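Local structure of NADPH-flavin oxidoreductase (Vibrio harveyi, 1BKJ) at residues V93-T101 / L232-R240; I129-A137 / S224-L232. The protein catalyses the NADPH-dependent reduction of FMN to FMNH2 and, as a homodimeric flavoprotein, supplies the reduced flavin to luciferase for bioluminescence. All coordinates share one frame; numbering follows the deposited sequence.

Interaction 1 (V93-T101 / L232-R240); sequences VQADFTELT and LNSKGLAKR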
ATOM      1  N   VAL A  93     -18.180  17.052   1.580  1.00 21.49           N
ATOM      2  CA  VAL A  93     -16.860  16.424   1.470  1.00 20.64           C
ATOM      3  C   VAL A  93     -16.197  16.813   0.130  1.00 20.04           C
ATOM      4  O   VAL A  93     -16.848  16.792  -0.922  1.00 19.49           O
ATOM      5  CB  VAL A  93     -16.995  14.850   1.599  1.00 20.87           C
ATOM      6  CG1 VAL A  93     -15.750  14.102   1.113  1.00 21.44           C
ATOM      7  CG2 VAL A  93     -17.247  14.467   3.040  1.00 20.88           C
ATOM      8  N   GLN A  94     -14.944  17.274   0.226  1.00 19.74           N
ATOM      9  CA  GLN A  94     -14.119  17.662  -0.929  1.00 19.40           C
ATOM     10  C   GLN A  94     -13.135  16.513  -1.124  1.00 18.56           C
ATOM     11  O   GLN A  94     -12.117  16.422  -0.428  1.00 17.97           O
ATOM     12  CB  GLN A  94     -13.371  18.984  -0.679  1.00 19.62           C
ATOM     13  CG  GLN A  94     -14.283  20.179  -0.375  1.00 21.78           C
ATOM     14  CD  GLN A  94     -13.567  21.519  -0.454  1.00 23.43           C
ATOM     15  OE1 GLN A  94     -13.366  22.056  -1.541  1.00 25.44           O
ATOM     16  NE2 GLN A  94     -13.217  22.083   0.697  1.00 24.10           N
ATOM     17  N   ALA A  95     -13.482  15.624  -2.053  1.00 17.79           N
ATOM     18  CA  ALA A  95     -12.700  14.428  -2.355  1.00 17.53           C
ATOM     19  C   ALA A  95     -11.670  14.518  -3.501  1.00 17.41           C
ATOM     20  O   ALA A  95     -10.941  13.544  -3.753  1.00 17.01           O
ATOM     21  CB  ALA A  95     -13.662  13.262  -2.601  1.00 17.95           C
ATOM     22  N   ASP A  96     -11.560  15.698  -4.123  1.00 16.98           N
ATOM     23  CA  ASP A  96     -10.683  15.913  -5.279  1.00 16.51           C
ATOM     24  C   ASP A  96      -9.212  16.276  -5.085  1.00 15.86           C
ATOM     25  O   ASP A  96      -8.483  16.451  -6.069  1.00 16.16           O
ATOM     26  CB  ASP A  96     -11.356  16.874  -6.284  1.00 18.11           C
ATOM     27  CG  ASP A  96     -11.558  18.286  -5.735  1.00 20.46           C
ATOM     28  OD1 ASP A  96     -11.910  18.452  -4.543  1.00 21.25           O
ATOM     29  OD2 ASP A  96     -11.374  19.237  -6.518  1.00 22.27           O
ATOM     30  N   PHE A  97      -8.767  16.396  -3.839  1.00 15.21           N
ATOM     31  CA  PHE A  97      -7.363  16.702  -3.577  1.00 14.77           C
ATOM     32  C   PHE A  97      -6.507  15.444  -3.777  1.00 15.36           C
ATOM     33  O   PHE A  97      -6.869  14.363  -3.292  1.00 15.40           O
ATOM     34  CB  PHE A  97      -7.192  17.236  -2.157  1.00 14.26           C
ATOM     35  CG  PHE A  97      -7.757  18.602  -1.958  1.00 13.91           C
ATOM     36  CD1 PHE A  97      -6.998  19.744  -2.285  1.00 14.04           C
ATOM     37  CD2 PHE A  97      -9.054  18.763  -1.437  1.00 13.75           C
ATOM     38  CE1 PHE A  97      -7.522  21.043  -2.095  1.00 14.22           C
ATOM     39  CE2 PHE A  97      -9.597  20.052  -1.238  1.00 15.06           C
ATOM     40  CZ  PHE A  97      -8.825  21.202  -1.570  1.00 14.52           C
ATOM     41  N   THR A  98      -5.381  15.586  -4.486  1.00 15.20           N
ATOM     42  CA  THR A  98      -4.441  14.481  -4.772  1.00 14.78           C
ATOM     43  C   THR A  98      -4.007  13.728  -3.503  1.00 14.64           C
ATOM     44  O   THR A  98      -3.796  12.516  -3.555  1.00 14.70           O
ATOM     45  CB  THR A  98      -3.233  14.996  -5.605  1.00 14.45           C
ATOM     46  OG1 THR A  98      -3.723  15.517  -6.849  1.00 14.61           O
ATOM     47  CG2 THR A  98      -2.216  13.891  -5.909  1.00 13.78           C
ATOM     48  N   GLU A  99      -3.965  14.435  -2.366  1.00 14.72           N
ATOM     49  CA  GLU A  99      -3.628  13.855  -1.057  1.00 14.41           C
ATOM     50  C   GLU A  99      -4.528  12.656  -0.740  1.00 14.22           C
ATOM     51  O   GLU A  99      -4.064  11.622  -0.263  1.00 14.25           O
ATOM     52  CB  GLU A  99      -3.792  14.929   0.033  1.00 14.79           C
ATOM     53  CG  GLU A  99      -3.905  14.453   1.498  1.00 15.28           C
ATOM     54  CD  GLU A  99      -2.640  13.838   2.071  1.00 16.26           C
ATOM     55  OE1 GLU A  99      -1.576  13.858   1.416  1.00 16.78           O
ATOM     56  OE2 GLU A  99      -2.708  13.342   3.214  1.00 16.91           O
ATOM     57  N   LEU A 100      -5.808  12.811  -1.062  1.00 14.02           N
ATOM     58  CA  LEU A 100      -6.815  11.788  -0.824  1.00 13.61           C
ATOM     59  C   LEU A 100      -6.660  10.540  -1.705  1.00 13.27           C
ATOM     60  O   LEU A 100      -6.927   9.422  -1.259  1.00 13.32           O
ATOM     61  CB  LEU A 100      -8.210  12.418  -0.894  1.00 12.70           C
ATOM     62  CG  LEU A 100      -8.418  13.510   0.169  1.00 12.61           C
ATOM     63  CD1 LEU A 100      -9.800  14.064   0.058  1.00 12.24           C
ATOM     64  CD2 LEU A 100      -8.159  13.003   1.586  1.00 11.69           C
ATOM     65  N   THR A 101      -6.148  10.742  -2.920  1.00 13.37           N
ATOM     66  CA  THR A 101      -5.873   9.649  -3.854  1.00 13.47           C
ATOM     67  C   THR A 101      -4.600   8.924  -3.369  1.00 13.47           C
ATOM     68  O   THR A 101      -4.528   7.694  -3.452  1.00 13.40           O
ATOM     69  CB  THR A 101      -5.770  10.171  -5.328  1.00 14.16           C
ATOM     70  OG1 THR A 101      -7.079  10.564  -5.768  1.00 14.66           O
ATOM     71  CG2 THR A 101      -5.226   9.105  -6.290  1.00 14.35           C
ATOM     72  N   LEU A 232      -9.031   9.208 -13.397  1.00 13.43           N
ATOM     73  CA  LEU A 232      -9.201   9.626 -12.007  1.00 13.14           C
ATOM     74  C   LEU A 232     -10.036  10.906 -11.941  1.00 13.57           C
ATOM     75  O   LEU A 232     -11.001  10.958 -11.183  1.00 13.95           O
ATOM     76  CB  LEU A 232      -7.842   9.818 -11.319  1.00 13.33           C
ATOM     77  CG  LEU A 232      -7.005   8.566 -10.981  1.00 14.54           C
ATOM     78  CD1 LEU A 232      -5.655   8.975 -10.414  1.00 14.15           C
ATOM     79  CD2 LEU A 232      -7.737   7.644  -9.996  1.00 14.76           C
ATOM     80  N   ASN A 233      -9.736  11.869 -12.820  1.00 13.71           N
ATOM     81  CA  ASN A 233     -10.459  13.146 -12.903  1.00 14.37           C
ATOM     82  C   ASN A 233     -11.936  12.971 -13.264  1.00 14.80           C
ATOM     83  O   ASN A 233     -12.770  13.719 -12.759  1.00 15.67           O
ATOM     84  CB  ASN A 233      -9.808  14.099 -13.916  1.00 14.11           C
ATOM     85  CG  ASN A 233      -8.423  14.585 -13.495  1.00 14.41           C
ATOM     86  OD1 ASN A 233      -7.712  15.172 -14.306  1.00 15.26           O
ATOM     87  ND2 ASN A 233      -8.033  14.339 -12.249  1.00 13.74           N
ATOM     88  N   SER A 234     -12.253  11.977 -14.110  1.00 14.67           N
ATOM     89  CA  SER A 234     -13.635  11.668 -14.531  1.00 14.96           C
ATOM     90  C   SER A 234     -14.478  11.122 -13.364  1.00 15.16           C
ATOM     91  O   SER A 234     -15.708  11.195 -13.394  1.00 16.06           O
ATOM     92  CB  SER A 234     -13.670  10.674 -15.713  1.00 14.68           C
ATOM     93  OG  SER A 234     -13.439   9.323 -15.313  1.00 14.26           O
ATOM     94  N   LYS A 235     -13.801  10.576 -12.351  1.00 14.73           N
ATOM     95  CA  LYS A 235     -14.462  10.061 -11.153  1.00 14.67           C
ATOM     96  C   LYS A 235     -14.427  11.104 -10.028  1.00 15.13           C
ATOM     97  O   LYS A 235     -14.909  10.863  -8.922  1.00 14.92           O
ATOM     98  CB  LYS A 235     -13.837   8.732 -10.693  1.00 14.36           C
ATOM     99  CG  LYS A 235     -13.838   7.570 -11.731  1.00 13.59           C
ATOM    100  CD  LYS A 235     -15.189   7.285 -12.440  1.00 14.16           C
ATOM    101  CE  LYS A 235     -16.367   6.904 -11.521  1.00 14.34           C
ATOM    102  NZ  LYS A 235     -16.043   5.814 -10.576  1.00 14.59           N
ATOM    103  N   GLY A 236     -13.857  12.267 -10.344  1.00 15.02           N
ATOM    104  CA  GLY A 236     -13.769  13.369  -9.404  1.00 15.39           C
ATOM    105  C   GLY A 236     -12.593  13.324  -8.461  1.00 15.55           C
ATOM    106  O   GLY A 236     -12.607  13.997  -7.431  1.00 15.47           O
ATOM    107  N   LEU A 237     -11.575  12.539  -8.804  1.00 15.10           N
ATOM    108  CA  LEU A 237     -10.388  12.398  -7.964  1.00 15.04           C
ATOM    109  C   LEU A 237      -9.161  13.087  -8.554  1.00 15.19           C
ATOM    110  O   LEU A 237      -9.097  13.309  -9.762  1.00 15.49           O
ATOM    111  CB  LEU A 237     -10.095  10.907  -7.746  1.00 15.07           C
ATOM    112  CG  LEU A 237     -11.188  10.080  -7.057  1.00 15.52           C
ATOM    113  CD1 LEU A 237     -10.868   8.616  -7.138  1.00 15.22           C
ATOM    114  CD2 LEU A 237     -11.338  10.520  -5.604  1.00 16.20           C
ATOM    115  N   ALA A 238      -8.219  13.459  -7.686  1.00 15.22           N
ATOM    116  CA  ALA A 238      -6.940  14.091  -8.058  1.00 15.87           C
ATOM    117  C   ALA A 238      -6.993  15.225  -9.093  1.00 16.29           C
ATOM    118  O   ALA A 238      -6.270  15.215 -10.102  1.00 16.29           O
ATOM    119  CB  ALA A 238      -5.926  13.002  -8.484  1.00 15.96           C
ATOM    120  N   LYS A 239      -7.871  16.191  -8.837  1.00 16.78           N
ATOM    121  CA  LYS A 239      -8.054  17.333  -9.731  1.00 17.65           C
ATOM    122  C   LYS A 239      -7.173  18.520  -9.364  1.00 17.79           C
ATOM    123  O   LYS A 239      -7.003  19.441 -10.164  1.00 18.45           O
ATOM    124  CB  LYS A 239      -9.527  17.744  -9.767  1.00 17.57           C
ATOM    125  CG  LYS A 239     -10.431  16.680 -10.394  1.00 19.23           C
ATOM    126  CD  LYS A 239     -11.909  17.027 -10.331  1.00 21.13           C
ATOM    127  CE  LYS A 239     -12.330  17.972 -11.439  1.00 23.75           C
ATOM    128  NZ  LYS A 239     -13.778  18.330 -11.310  1.00 25.69           N
ATOM    129  N   ARG A 240      -6.634  18.490  -8.145  1.00 17.47           N
ATOM    130  CA  ARG A 240      -5.759  19.541  -7.613  1.00 17.84           C
ATOM    131  C   ARG A 240      -4.925  18.980  -6.467  1.00 18.25           C
ATOM    132  O   ARG A 240      -5.080  17.789  -6.144  1.00 18.52           O
ATOM    133  CB  ARG A 240      -6.574  20.767  -7.133  1.00 17.74           C
ATOM    134  CG  ARG A 240      -7.676  20.444  -6.159  1.00 17.41           C
ATOM    135  CD  ARG A 240      -8.545  21.638  -5.860  1.00 18.56           C
ATOM    136  NE  ARG A 240      -9.809  21.175  -5.291  1.00 18.96           N
ATOM    137  CZ  ARG A 240     -10.593  21.880  -4.477  1.00 20.46           C
ATOM    138  NH1 ARG A 240     -10.257  23.116  -4.107  1.00 19.88           N
ATOM    139  NH2 ARG A 240     -11.710  21.331  -4.002  1.00 19.76           N
ATOM    140  OXT ARG A 240      -4.108  19.729  -5.908  1.00 18.78           O
TER
HETATM  141  O   HOH W   1      -8.511  12.819  -4.848  1.00 11.94           O

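Interaction 2 (I129-A137 / S224-L232); sequences IGGLRNSAA and SRPHILPYL. With FMN (flavin mononucleotide), chain D.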
ATOM      1  N   ILE A 129      -3.278  -8.007  -9.394  1.00 11.93           N
ATOM      2  CA  ILE A 129      -3.585  -7.762 -10.808  1.00 11.95           C
ATOM      3  C   ILE A 129      -3.741  -6.251 -11.058  1.00 12.25           C
ATOM      4  O   ILE A 129      -4.840  -5.695 -10.914  1.00 12.09           O
ATOM      5  CB  ILE A 129      -4.880  -8.550 -11.292  1.00 12.19           C
ATOM      6  CG1 ILE A 129      -4.771 -10.068 -11.010  1.00 12.39           C
ATOM      7  CG2 ILE A 129      -5.163  -8.301 -12.795  1.00 12.10           C
ATOM      8  CD1 ILE A 129      -3.674 -10.808 -11.750  1.00 12.70           C
ATOM      9  N   GLY A 130      -2.634  -5.603 -11.421  1.00 11.87           N
ATOM     10  CA  GLY A 130      -2.650  -4.178 -11.711  1.00 12.65           C
ATOM     11  C   GLY A 130      -3.015  -3.904 -13.158  1.00 13.20           C
ATOM     12  O   GLY A 130      -3.273  -2.755 -13.531  1.00 13.71           O
ATOM     13  N   GLY A 131      -3.072  -4.978 -13.956  1.00 13.51           N
ATOM     14  CA  GLY A 131      -3.422  -4.911 -15.366  1.00 13.43           C
ATOM     15  C   GLY A 131      -4.790  -4.321 -15.660  1.00 13.53           C
ATOM     16  O   GLY A 131      -5.008  -3.820 -16.757  1.00 14.03           O
ATOM     17  N   LEU A 132      -5.693  -4.360 -14.677  1.00 13.35           N
ATOM     18  CA  LEU A 132      -7.039  -3.796 -14.789  1.00 13.56           C
ATOM     19  C   LEU A 132      -7.038  -2.304 -15.108  1.00 13.32           C
ATOM     20  O   LEU A 132      -7.974  -1.804 -15.738  1.00 12.62           O
ATOM     21  CB  LEU A 132      -7.816  -4.002 -13.478  1.00 14.47           C
ATOM     22  CG  LEU A 132      -8.278  -5.415 -13.109  1.00 15.25           C
ATOM     23  CD1 LEU A 132      -9.028  -5.376 -11.775  1.00 15.38           C
ATOM     24  CD2 LEU A 132      -9.165  -5.975 -14.214  1.00 15.17           C
ATOM     25  N   ARG A 133      -5.973  -1.611 -14.694  1.00 13.94           N
ATOM     26  CA  ARG A 133      -5.822  -0.156 -14.912  1.00 14.73           C
ATOM     27  C   ARG A 133      -5.654   0.262 -16.377  1.00 15.21           C
ATOM     28  O   ARG A 133      -5.988   1.394 -16.744  1.00 14.96           O
ATOM     29  CB  ARG A 133      -4.691   0.437 -14.055  1.00 13.75           C
ATOM     30  CG  ARG A 133      -5.018   0.489 -12.561  1.00 12.85           C
ATOM     31  CD  ARG A 133      -4.130   1.483 -11.791  1.00 12.34           C
ATOM     32  NE  ARG A 133      -2.703   1.253 -11.982  1.00 11.26           N
ATOM     33  CZ  ARG A 133      -1.970   0.348 -11.337  1.00 11.70           C
ATOM     34  NH1 ARG A 133      -2.504  -0.455 -10.421  1.00 12.44           N
ATOM     35  NH2 ARG A 133      -0.690   0.220 -11.641  1.00 11.64           N
ATOM     36  N   ASN A 134      -5.224  -0.675 -17.224  1.00 16.51           N
ATOM     37  CA  ASN A 134      -5.064  -0.393 -18.650  1.00 17.62           C
ATOM     38  C   ASN A 134      -6.437  -0.255 -19.365  1.00 17.45           C
ATOM     39  O   ASN A 134      -6.544   0.371 -20.420  1.00 17.50           O
ATOM     40  CB  ASN A 134      -4.144  -1.434 -19.308  1.00 19.95           C
ATOM     41  CG  ASN A 134      -3.485  -0.906 -20.572  1.00 23.22           C
ATOM     42  OD1 ASN A 134      -2.946   0.212 -20.589  1.00 24.30           O
ATOM     43  ND2 ASN A 134      -3.570  -1.677 -21.656  1.00 23.97           N
ATOM     44  N   SER A 135      -7.483  -0.776 -18.720  1.00 17.42           N
ATOM     45  CA  SER A 135      -8.875  -0.709 -19.186  1.00 17.85           C
ATOM     46  C   SER A 135      -9.719  -0.180 -18.011  1.00 17.39           C
ATOM     47  O   SER A 135     -10.839  -0.644 -17.781  1.00 17.67           O
ATOM     48  CB  SER A 135      -9.367  -2.102 -19.581  1.00 18.45           C
ATOM     49  OG  SER A 135      -8.760  -2.543 -20.783  1.00 22.01           O
ATOM     50  N   ALA A 136      -9.185   0.821 -17.303  1.00 16.62           N
ATOM     51  CA  ALA A 136      -9.817   1.418 -16.114  1.00 16.24           C
ATOM     52  C   ALA A 136     -11.284   1.847 -16.219  1.00 15.93           C
ATOM     53  O   ALA A 136     -12.098   1.385 -15.428  1.00 15.30           O
ATOM     54  CB  ALA A 136      -8.966   2.555 -15.582  1.00 16.30           C
ATOM     55  N   ALA A 137     -11.620   2.659 -17.224  1.00 16.09           N
ATOM     56  CA  ALA A 137     -12.992   3.145 -17.442  1.00 17.19           C
ATOM     57  C   ALA A 137     -14.000   2.008 -17.699  1.00 17.90           C
ATOM     58  O   ALA A 137     -15.122   2.036 -17.182  1.00 17.90           O
ATOM     59  CB  ALA A 137     -13.024   4.153 -18.584  1.00 17.31           C
ATOM     60  N   SER A 224       3.520   5.414 -19.968  1.00 21.00           N
ATOM     61  CA  SER A 224       2.969   4.535 -18.948  1.00 19.11           C
ATOM     62  C   SER A 224       1.516   4.873 -18.692  1.00 18.23           C
ATOM     63  O   SER A 224       1.223   5.791 -17.913  1.00 18.29           O
ATOM     64  CB  SER A 224       3.753   4.650 -17.637  1.00 18.38           C
ATOM     65  OG  SER A 224       5.030   4.048 -17.726  1.00 18.83           O
ATOM     66  N   ARG A 225       0.615   4.165 -19.382  1.00 17.11           N
ATOM     67  CA  ARG A 225      -0.844   4.325 -19.246  1.00 16.65           C
ATOM     68  C   ARG A 225      -1.304   5.803 -19.136  1.00 16.73           C
ATOM     69  O   ARG A 225      -1.794   6.233 -18.093  1.00 16.30           O
ATOM     70  CB  ARG A 225      -1.333   3.485 -18.049  1.00 16.22           C
ATOM     71  CG  ARG A 225      -1.049   1.996 -18.216  1.00 16.26           C
ATOM     72  CD  ARG A 225      -1.516   1.146 -17.047  1.00 15.91           C
ATOM     73  NE  ARG A 225      -1.142  -0.252 -17.256  1.00 16.36           N
ATOM     74  CZ  ARG A 225      -0.967  -1.164 -16.303  1.00 16.47           C
ATOM     75  NH1 ARG A 225      -1.134  -0.857 -15.023  1.00 15.95           N
ATOM     76  NH2 ARG A 225      -0.582  -2.389 -16.636  1.00 15.61           N
ATOM     77  N   PRO A 226      -1.135   6.598 -20.219  1.00 16.64           N
ATOM     78  CA  PRO A 226      -1.519   8.021 -20.230  1.00 16.30           C
ATOM     79  C   PRO A 226      -2.976   8.414 -19.917  1.00 15.72           C
ATOM     80  O   PRO A 226      -3.238   9.574 -19.579  1.00 16.41           O
ATOM     81  CB  PRO A 226      -1.078   8.476 -21.622  1.00 16.86           C
ATOM     82  CG  PRO A 226      -1.241   7.253 -22.437  1.00 17.80           C
ATOM     83  CD  PRO A 226      -0.657   6.189 -21.553  1.00 16.75           C
ATOM     84  N   HIS A 227      -3.895   7.448 -19.991  1.00 15.09           N
ATOM     85  CA  HIS A 227      -5.323   7.656 -19.707  1.00 14.29           C
ATOM     86  C   HIS A 227      -5.689   7.680 -18.207  1.00 13.90           C
ATOM     87  O   HIS A 227      -6.844   7.948 -17.863  1.00 14.12           O
ATOM     88  CB  HIS A 227      -6.149   6.550 -20.381  1.00 14.84           C
ATOM     89  CG  HIS A 227      -5.793   5.170 -19.912  1.00 15.57           C
ATOM     90  ND1 HIS A 227      -4.753   4.453 -20.456  1.00 15.82           N
ATOM     91  CD2 HIS A 227      -6.281   4.416 -18.897  1.00 15.42           C
ATOM     92  CE1 HIS A 227      -4.609   3.319 -19.794  1.00 16.32           C
ATOM     93  NE2 HIS A 227      -5.524   3.275 -18.839  1.00 16.19           N
ATOM     94  N   ILE A 228      -4.730   7.355 -17.341  1.00 13.54           N
ATOM     95  CA  ILE A 228      -4.947   7.276 -15.894  1.00 14.13           C
ATOM     96  C   ILE A 228      -5.377   8.563 -15.180  1.00 14.53           C
ATOM     97  O   ILE A 228      -6.333   8.501 -14.389  1.00 14.07           O
ATOM     98  CB  ILE A 228      -3.759   6.498 -15.188  1.00 14.66           C
ATOM     99  CG1 ILE A 228      -3.869   5.000 -15.506  1.00 14.61           C
ATOM    100  CG2 ILE A 228      -3.694   6.738 -13.652  1.00 15.21           C
ATOM    101  CD1 ILE A 228      -5.124   4.304 -14.977  1.00 14.72           C
ATOM    102  N   LEU A 229      -4.710   9.698 -15.446  1.00 14.18           N
ATOM    103  CA  LEU A 229      -5.112  10.979 -14.830  1.00 14.59           C
ATOM    104  C   LEU A 229      -6.512  11.398 -15.337  1.00 14.78           C
ATOM    105  O   LEU A 229      -7.332  11.790 -14.514  1.00 15.04           O
ATOM    106  CB  LEU A 229      -4.053  12.097 -14.966  1.00 14.85           C
ATOM    107  CG  LEU A 229      -4.292  13.420 -14.214  1.00 14.42           C
ATOM    108  CD1 LEU A 229      -4.318  13.214 -12.701  1.00 15.37           C
ATOM    109  CD2 LEU A 229      -3.213  14.407 -14.583  1.00 14.67           C
ATOM    110  N   PRO A 230      -6.810  11.313 -16.673  1.00 14.32           N
ATOM    111  CA  PRO A 230      -8.164  11.688 -17.107  1.00 14.42           C
ATOM    112  C   PRO A 230      -9.235  10.752 -16.483  1.00 14.01           C
ATOM    113  O   PRO A 230     -10.333  11.199 -16.150  1.00 13.88           O
ATOM    114  CB  PRO A 230      -8.097  11.516 -18.625  1.00 14.62           C
ATOM    115  CG  PRO A 230      -6.745  11.934 -18.929  1.00 15.15           C
ATOM    116  CD  PRO A 230      -5.922  11.266 -17.859  1.00 14.51           C
ATOM    117  N   TYR A 231      -8.879   9.476 -16.282  1.00 13.60           N
ATOM    118  CA  TYR A 231      -9.785   8.507 -15.642  1.00 13.84           C
ATOM    119  C   TYR A 231     -10.075   8.919 -14.180  1.00 13.50           C
ATOM    120  O   TYR A 231     -11.226   8.885 -13.762  1.00 13.78           O
ATOM    121  CB  TYR A 231      -9.233   7.068 -15.685  1.00 13.05           C
ATOM    122  CG  TYR A 231      -9.937   6.113 -14.716  1.00 13.78           C
ATOM    123  CD1 TYR A 231     -11.298   5.760 -14.902  1.00 13.38           C
ATOM    124  CD2 TYR A 231      -9.269   5.623 -13.561  1.00 13.47           C
ATOM    125  CE1 TYR A 231     -11.981   4.947 -13.947  1.00 13.44           C
ATOM    126  CE2 TYR A 231      -9.945   4.805 -12.609  1.00 13.84           C
ATOM    127  CZ  TYR A 231     -11.299   4.480 -12.814  1.00 13.23           C
ATOM    128  OH  TYR A 231     -11.967   3.706 -11.895  1.00 12.80           O
ATOM    129  N   LEU A 232      -9.031   9.208 -13.397  1.00 13.43           N
ATOM    130  CA  LEU A 232      -9.201   9.626 -12.007  1.00 13.14           C
ATOM    131  C   LEU A 232     -10.036  10.906 -11.941  1.00 13.57           C
ATOM    132  O   LEU A 232     -11.001  10.958 -11.183  1.00 13.95           O
ATOM    133  CB  LEU A 232      -7.842   9.818 -11.319  1.00 13.33           C
ATOM    134  CG  LEU A 232      -7.005   8.566 -10.981  1.00 14.54           C
ATOM    135  CD1 LEU A 232      -5.655   8.975 -10.414  1.00 14.15           C
ATOM    136  CD2 LEU A 232      -7.737   7.644  -9.996  1.00 14.76           C
TER
HETATM  137  N1  FMN D 241       1.430 -10.117 -11.783  1.00 12.32           N
HETATM  138  C2  FMN D 241       0.720 -10.578 -12.867  1.00 12.77           C
HETATM  139  O2  FMN D 241       0.946 -11.601 -13.460  1.00 13.92           O
HETATM  140  N3  FMN D 241      -0.261  -9.689 -13.284  1.00 13.10           N
HETATM  141  C4  FMN D 241      -0.437  -8.338 -12.863  1.00 12.97           C
HETATM  142  O4  FMN D 241      -1.273  -7.665 -13.437  1.00 14.65           O
HETATM  143  C4A FMN D 241       0.429  -7.931 -11.793  1.00 12.67           C
HETATM  144  N5  FMN D 241       0.106  -6.726 -11.181  1.00 12.23           N
HETATM  145  C5A FMN D 241       0.697  -6.370  -9.960  1.00 11.50           C
HETATM  146  C6  FMN D 241       0.229  -5.231  -9.331  1.00 11.86           C
HETATM  147  C7  FMN D 241       0.735  -4.861  -8.086  1.00 11.58           C
HETATM  148  C7M FMN D 241       0.015  -3.695  -7.346  1.00 11.89           C
HETATM  149  C8  FMN D 241       1.769  -5.638  -7.488  1.00 11.79           C
HETATM  150  C8M FMN D 241       2.464  -5.249  -6.225  1.00 10.46           C
HETATM  151  C9  FMN D 241       2.238  -6.768  -8.104  1.00 11.32           C
HETATM  152  C9A FMN D 241       1.702  -7.175  -9.365  1.00 11.70           C
HETATM  153  N10 FMN D 241       2.074  -8.398 -10.034  1.00 12.66           N
HETATM  154  C10 FMN D 241       1.378  -8.829 -11.192  1.00 12.23           C
HETATM  155  C1' FMN D 241       2.883  -9.319  -9.437  1.00 12.59           C
HETATM  156  C2' FMN D 241       4.333  -9.362  -9.860  1.00 13.09           C
HETATM  157  O2' FMN D 241       4.720  -9.175 -11.154  1.00 13.30           O
HETATM  158  C3' FMN D 241       5.331  -9.707  -8.835  1.00 14.23           C
HETATM  159  O3' FMN D 241       5.040  -9.313  -7.518  1.00 14.76           O
HETATM  160  C4' FMN D 241       6.802  -9.818  -9.131  1.00 14.16           C
HETATM  161  O4' FMN D 241       7.243  -9.918 -10.464  1.00 17.45           O
HETATM  162  C5' FMN D 241       7.737 -10.227  -8.097  1.00 14.17           C
HETATM  163  O5' FMN D 241       7.510 -11.668  -8.041  1.00 14.48           O
HETATM  164  P   FMN D 241       6.864 -12.459  -6.771  1.00 14.02           P
HETATM  165  O1P FMN D 241       7.876 -12.333  -5.739  1.00 14.95           O
HETATM  166  O2P FMN D 241       6.610 -13.812  -7.323  1.00 14.16           O
HETATM  167  O3P FMN D 241       5.661 -11.730  -6.305  1.00 15.05           O

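Interaction 1 (V93-T101 / L232-R240)
R240, the C-terminal residue, is bound by D96, F97, Q94 and T98 in a polar contact with a salt bridge and a cation-pi stack. It ties the chain end to the start of helix 98-121 in this nitroreductase-family fold. Helix 228-234 ends in a Schellman motif: G236 has positive phi, and the chain then turns toward 93-101. The guanidinium grips the D96 carboxylate side-on. R240 NH2 meets D96 OD1 on its syn lone pair at 2.9 Å, and R240 NE reaches D96 OD2 at 2.8 Å from above the carboxylate plane. One guanidinium face lies on the F97 ring, planes 24° apart, in an off-centre cation-pi stack. R240 NH2 also bonds Q94 OE1 (3.1 Å). The R240 chain, extended from CG to NE (chi2 -173°, chi3 161°), brings the guanidinium beside D96 and over the F97 ring. Between the segments, a water donates to A95 O and F97 O and accepts from T101 OG1 and A238 N. Q94 NE2 hydrogen-bonds O of A221 of the second subunit. R240 O, in the terminal carboxylate, accepts two hydrogen bonds: from T98 N at 2.8 Å, in the carboxylate plane, and from T98 OG1 at 2.7 Å, above that plane.

Interaction 2 (I129-A137 / S224-L232)
A136 CB sits over the centre of the Y231 ring face in a CH-pi contact, 3.7 Å from the ring centroid and 11° off its normal. This is the apolar centre where helix 228-234 packs on the start of helix 136-142 in the nitroreductase fold; the other end of 129-137 reaches the flavin. Y231 has CG anti to its backbone N (chi1 164°), which swings the ring to A136, and chi2 67° turns its face to CB. Its OH bonds D140 and the backbone N of V151. I228 CD1 adds to the apolar patch, 4.3 Å from A136 CB and 4.0 Å from R133 CB. Farther out, the extended side chain of R225 runs past N134, with its CG 3.5 Å from N134 OD1. The guanidinium groups of R225 and R133 come close, but both form salt bridges to E99 of the second subunit, which probably offsets their like charges. R133 also bonds L152 O through NH1. At the flavin, G130 N donates to FMN N5 at 3.0 Å, and G131 N donates to FMN O4. H227 makes the one clear hydrogen bond between the segments: its NE2 donates to R133 O at 2.9 Å, nearly straight, on a lone pair and within the imidazole plane.

How the interactions relate
Both interactions use helix 228-234 and share L232, but at different ends. Interaction 2 holds the approach to the helix and its first turn, while interaction 1 holds the tail that follows it. They meet where A238 O packs on L229 CD1. Interaction 2 is the more buried and lies nearer the chain centre, beside the flavin. It combines apolar packing and a CH-pi contact with two arginines and one clear cross-segment hydrogen bond. Interaction 1 is partly buried and more polar, and a salt bridge, a stack and several hydrogen bonds hold the chain terminus. The dimer connects them: E99 from 93-101 of one subunit pairs with R133 and R225 of the other.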